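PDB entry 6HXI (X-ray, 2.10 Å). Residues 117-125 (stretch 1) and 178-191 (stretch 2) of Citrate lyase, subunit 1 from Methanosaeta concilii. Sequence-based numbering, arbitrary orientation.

Stretch 1 117-125: EYYVAISSD
Stretch 2, residues 178-191: LVEEFITALWRFYS

How do the two stretches lie against each other? From Tyr118 the first stretch runs as an extended strand, with phi near -108 to -144° and psi mostly 126 to 162°, and residues 178-191 are helix throughout, held by i to i+4 bonds such as Ile183 N to Val179 O at 2.8 Å and Tyr190 N to Leu186 O at 2.8 Å. The two run in roughly the same direction, crossing at -34° with a closest axial approach of 9.7 Å. The register pairs Tyr118 CA with Val179 CA at 9.3 Å, Val120 CA with Ile183 CA at 7.5 Å and Ile122 CA with Trp187 CA at 7.2 Å. Two strand residues thus match about one helical turn, and the backbones are closer at the later pairs.

What do Tyr118 and Val120 bring to the helix? Strand alternation turns both toward it, while Ala121 between Val120 and Ile122 points away. Tyr118 (chi1 m, -54°; chi2 -34°) makes a light contact, its CD2 lying 4.3 Å from CG2 of Val179 (t). Val120 (p, 65°) packs more closely: its CG2 meets Ile183 CG2 at 3.7 Å, and its CG1 lies 3.8 Å from Leu186 CD2 and 3.9 Å from Phe182 CE2, at the edge of that ring. Ile183 is p,t and Leu186 t,p; Phe182 (t, chi2 70°) leaves its backbone sideways, but its end comes nearer the strand.

Why is Ile122 the centre of the contact? It has the largest covered area, 114 Å² of a total 446 Å² summed over both sides, and its m,t rotamer (-44°, 164°) carries CD1 to the helix backbone, 3.6 Å from Trp187 N and 3.7 Å from Leu186 O. The same CD1 lies 3.8 Å from Leu186 CD2. Its CG2 sits over one face of the Tyr190 ring, 3.5 Å from the centroid and 3° off the normal, a CH-pi contact with the methyl carbon almost directly above the ring centre. Tyr190 is t with chi2 91°; Trp187 is t with chi2 76°.

How does the contact end on the strand? Ser123 points its CB away, yet its C lies 3.5 Å from Tyr190 OH. Ser124 (m, -61°) points sideways, and its OG hydrogen-bonds Tyr190 OH at 2.7 Å, at the edge of the ring. Both hydroxyls also bond elsewhere in the structure. The phenol therefore joins two kinds of contact, receiving Ile122 on its face and meeting a polar partner at its tip.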

# COMPACT_ATOMS: atom_id res chain seq x y z
N GLU C 117 -85.73 7.07 -5.08
CA GLU C 117 -84.80 6.05 -5.56
C GLU C 117 -84.11 6.61 -6.81
O GLU C 117 -84.72 6.63 -7.88
CB GLU C 117 -85.51 4.72 -5.84
CG GLU C 117 -85.66 3.83 -4.61
CD GLU C 117 -86.01 2.36 -4.83
OE1 GLU C 117 -86.34 1.97 -5.97
OE2 GLU C 117 -85.94 1.60 -3.83
N TYR C 118 -82.89 7.14 -6.64
CA TYR C 118 -82.12 7.69 -7.75
C TYR C 118 -80.95 6.77 -8.10
O TYR C 118 -80.42 6.08 -7.23
CB TYR C 118 -81.62 9.13 -7.47
CG TYR C 118 -82.67 10.15 -7.06
CD1 TYR C 118 -83.96 10.10 -7.57
CD2 TYR C 118 -82.35 11.21 -6.22
CE1 TYR C 118 -84.93 11.03 -7.20
CE2 TYR C 118 -83.31 12.16 -5.84
CZ TYR C 118 -84.60 12.06 -6.33
OH TYR C 118 -85.54 12.99 -5.96
N TYR C 119 -80.57 6.76 -9.39
CA TYR C 119 -79.48 5.92 -9.90
C TYR C 119 -78.30 6.78 -10.31
O TYR C 119 -78.48 7.83 -10.92
CB TYR C 119 -80.01 5.11 -11.11
CG TYR C 119 -78.96 4.49 -12.01
CD1 TYR C 119 -78.49 5.17 -13.13
CD2 TYR C 119 -78.49 3.20 -11.78
CE1 TYR C 119 -77.55 4.59 -13.98
CE2 TYR C 119 -77.55 2.61 -12.62
CZ TYR C 119 -77.09 3.30 -13.73
OH TYR C 119 -76.19 2.71 -14.58
N VAL C 120 -77.08 6.30 -10.01
CA VAL C 120 -75.82 6.93 -10.41
C VAL C 120 -74.78 5.86 -10.78
O VAL C 120 -74.60 4.90 -10.04
CB VAL C 120 -75.26 8.00 -9.41
CG1 VAL C 120 -74.87 7.39 -8.06
CG2 VAL C 120 -74.09 8.78 -10.00
N ALA C 121 -74.10 6.05 -11.91
CA ALA C 121 -73.04 5.13 -12.35
C ALA C 121 -71.89 5.85 -13.04
O ALA C 121 -72.11 6.74 -13.87
CB ALA C 121 -73.61 4.05 -13.25
N ILE C 122 -70.66 5.46 -12.69
CA ILE C 122 -69.46 6.03 -13.30
C ILE C 122 -68.68 4.90 -13.96
O ILE C 122 -68.41 3.87 -13.36
CB ILE C 122 -68.59 6.95 -12.39
CG1 ILE C 122 -69.45 7.94 -11.57
CG2 ILE C 122 -67.52 7.70 -13.24
CD1 ILE C 122 -68.71 8.58 -10.41
N SER C 123 -68.39 5.10 -15.25
CA SER C 123 -67.67 4.19 -16.12
C SER C 123 -66.73 5.05 -16.95
O SER C 123 -66.94 6.25 -17.06
CB SER C 123 -68.67 3.52 -17.06
OG SER C 123 -68.22 2.22 -17.40
N SER C 124 -65.71 4.45 -17.56
CA SER C 124 -64.80 5.23 -18.39
C SER C 124 -64.83 4.83 -19.85
O SER C 124 -65.11 3.67 -20.16
CB SER C 124 -63.39 5.15 -17.85
OG SER C 124 -63.31 5.67 -16.53
N ASP C 125 -64.55 5.79 -20.75
CA ASP C 125 -64.43 5.59 -22.19
C ASP C 125 -63.05 6.09 -22.63
O ASP C 125 -62.31 6.54 -21.77
CB ASP C 125 -65.61 6.20 -22.99
CG ASP C 125 -65.76 7.72 -23.03
OD1 ASP C 125 -64.82 8.43 -22.58
OD2 ASP C 125 -66.81 8.20 -23.51
N LEU C 178 -77.88 19.08 -3.92
CA LEU C 178 -77.38 17.97 -3.10
C LEU C 178 -76.91 16.81 -3.96
O LEU C 178 -75.92 16.17 -3.59
CB LEU C 178 -78.43 17.49 -2.08
CG LEU C 178 -78.69 18.38 -0.86
CD1 LEU C 178 -80.08 18.14 -0.31
CD2 LEU C 178 -77.63 18.18 0.21
N VAL C 179 -77.60 16.53 -5.08
CA VAL C 179 -77.24 15.46 -6.02
C VAL C 179 -76.02 15.90 -6.84
O VAL C 179 -75.13 15.09 -7.08
CB VAL C 179 -78.43 14.97 -6.90
CG1 VAL C 179 -78.00 13.78 -7.76
CG2 VAL C 179 -79.62 14.56 -6.05
N GLU C 180 -75.98 17.19 -7.28
CA GLU C 180 -74.88 17.81 -8.04
C GLU C 180 -73.59 17.65 -7.23
O GLU C 180 -72.60 17.16 -7.77
CB GLU C 180 -75.20 19.31 -8.28
CG GLU C 180 -74.05 20.16 -8.79
CD GLU C 180 -74.33 21.65 -8.87
OE1 GLU C 180 -75.00 22.19 -7.96
OE2 GLU C 180 -73.85 22.29 -9.83
N GLU C 181 -73.64 17.99 -5.92
CA GLU C 181 -72.53 17.89 -4.98
C GLU C 181 -72.14 16.43 -4.71
O GLU C 181 -70.94 16.13 -4.63
CB GLU C 181 -72.86 18.63 -3.67
CG GLU C 181 -72.49 20.11 -3.71
CD GLU C 181 -73.46 21.09 -3.08
OE1 GLU C 181 -73.78 20.95 -1.87
OE2 GLU C 181 -73.87 22.05 -3.78
N PHE C 182 -73.15 15.53 -4.60
CA PHE C 182 -72.92 14.11 -4.35
C PHE C 182 -72.24 13.40 -5.51
O PHE C 182 -71.30 12.61 -5.27
CB PHE C 182 -74.22 13.39 -3.92
CG PHE C 182 -74.12 11.88 -3.92
CD1 PHE C 182 -73.34 11.21 -2.99
CD2 PHE C 182 -74.74 11.13 -4.92
CE1 PHE C 182 -73.21 9.83 -3.03
CE2 PHE C 182 -74.61 9.74 -4.96
CZ PHE C 182 -73.84 9.10 -4.01
N ILE C 183 -72.70 13.65 -6.75
CA ILE C 183 -72.13 12.97 -7.93
C ILE C 183 -70.76 13.58 -8.30
O ILE C 183 -69.91 12.86 -8.86
CB ILE C 183 -73.12 12.86 -9.13
CG1 ILE C 183 -73.33 14.20 -9.87
CG2 ILE C 183 -74.47 12.24 -8.67
CD1 ILE C 183 -74.14 14.06 -11.20
N THR C 184 -70.51 14.86 -7.91
CA THR C 184 -69.23 15.55 -8.11
C THR C 184 -68.19 14.90 -7.18
O THR C 184 -67.07 14.65 -7.62
CB THR C 184 -69.38 17.09 -7.92
OG1 THR C 184 -70.17 17.60 -9.00
CG2 THR C 184 -68.05 17.83 -7.90
N ALA C 185 -68.59 14.62 -5.92
CA ALA C 185 -67.78 13.96 -4.89
C ALA C 185 -67.53 12.50 -5.28
O ALA C 185 -66.41 12.01 -5.11
CB ALA C 185 -68.51 14.02 -3.56
N LEU C 186 -68.56 11.83 -5.83
CA LEU C 186 -68.49 10.43 -6.27
C LEU C 186 -67.48 10.26 -7.40
O LEU C 186 -66.76 9.27 -7.39
CB LEU C 186 -69.87 9.89 -6.68
CG LEU C 186 -69.98 8.37 -6.77
CD1 LEU C 186 -70.10 7.75 -5.40
CD2 LEU C 186 -71.18 7.97 -7.62
N TRP C 187 -67.40 11.24 -8.33
CA TRP C 187 -66.41 11.25 -9.41
C TRP C 187 -64.99 11.37 -8.82
O TRP C 187 -64.09 10.68 -9.28
CB TRP C 187 -66.65 12.37 -10.43
CG TRP C 187 -65.61 12.36 -11.51
CD1 TRP C 187 -65.53 11.50 -12.56
CD2 TRP C 187 -64.41 13.14 -11.54
NE1 TRP C 187 -64.38 11.73 -13.28
CE2 TRP C 187 -63.66 12.71 -12.66
CE3 TRP C 187 -63.88 14.14 -10.71
CZ2 TRP C 187 -62.44 13.30 -13.01
CZ3 TRP C 187 -62.67 14.73 -11.06
CH2 TRP C 187 -61.96 14.31 -12.19
N ARG C 188 -64.81 12.25 -7.83
CA ARG C 188 -63.52 12.48 -7.17
C ARG C 188 -63.10 11.20 -6.46
O ARG C 188 -61.95 10.78 -6.56
CB ARG C 188 -63.61 13.67 -6.20
CG ARG C 188 -63.91 15.00 -6.88
CD ARG C 188 -63.59 16.15 -5.94
NE ARG C 188 -64.30 17.38 -6.31
CZ ARG C 188 -63.87 18.28 -7.20
NH1 ARG C 188 -62.74 18.07 -7.87
NH2 ARG C 188 -64.58 19.36 -7.45
N PHE C 189 -64.06 10.54 -5.81
CA PHE C 189 -63.89 9.27 -5.14
C PHE C 189 -63.51 8.18 -6.16
O PHE C 189 -62.59 7.41 -5.92
CB PHE C 189 -65.19 8.92 -4.38
CG PHE C 189 -65.28 7.53 -3.80
CD1 PHE C 189 -64.57 7.18 -2.66
CD2 PHE C 189 -66.12 6.57 -4.38
CE1 PHE C 189 -64.67 5.89 -2.12
CE2 PHE C 189 -66.21 5.28 -3.84
CZ PHE C 189 -65.48 4.95 -2.71
N TYR C 190 -64.18 8.16 -7.31
CA TYR C 190 -63.93 7.21 -8.42
C TYR C 190 -62.49 7.39 -8.95
O TYR C 190 -61.73 6.41 -9.08
CB TYR C 190 -64.98 7.48 -9.52
CG TYR C 190 -64.82 6.69 -10.80
CD1 TYR C 190 -65.44 5.46 -10.97
CD2 TYR C 190 -64.11 7.21 -11.89
CE1 TYR C 190 -65.32 4.73 -12.15
CE2 TYR C 190 -64.00 6.50 -13.08
CZ TYR C 190 -64.60 5.26 -13.21
OH TYR C 190 -64.48 4.55 -14.37
N SER C 191 -62.12 8.65 -9.20
CA SER C 191 -60.85 9.11 -9.75
C SER C 191 -59.64 8.91 -8.86
O SER C 191 -58.56 8.60 -9.36
CB SER C 191 -60.95 10.58 -10.15
OG SER C 191 -61.39 10.65 -11.49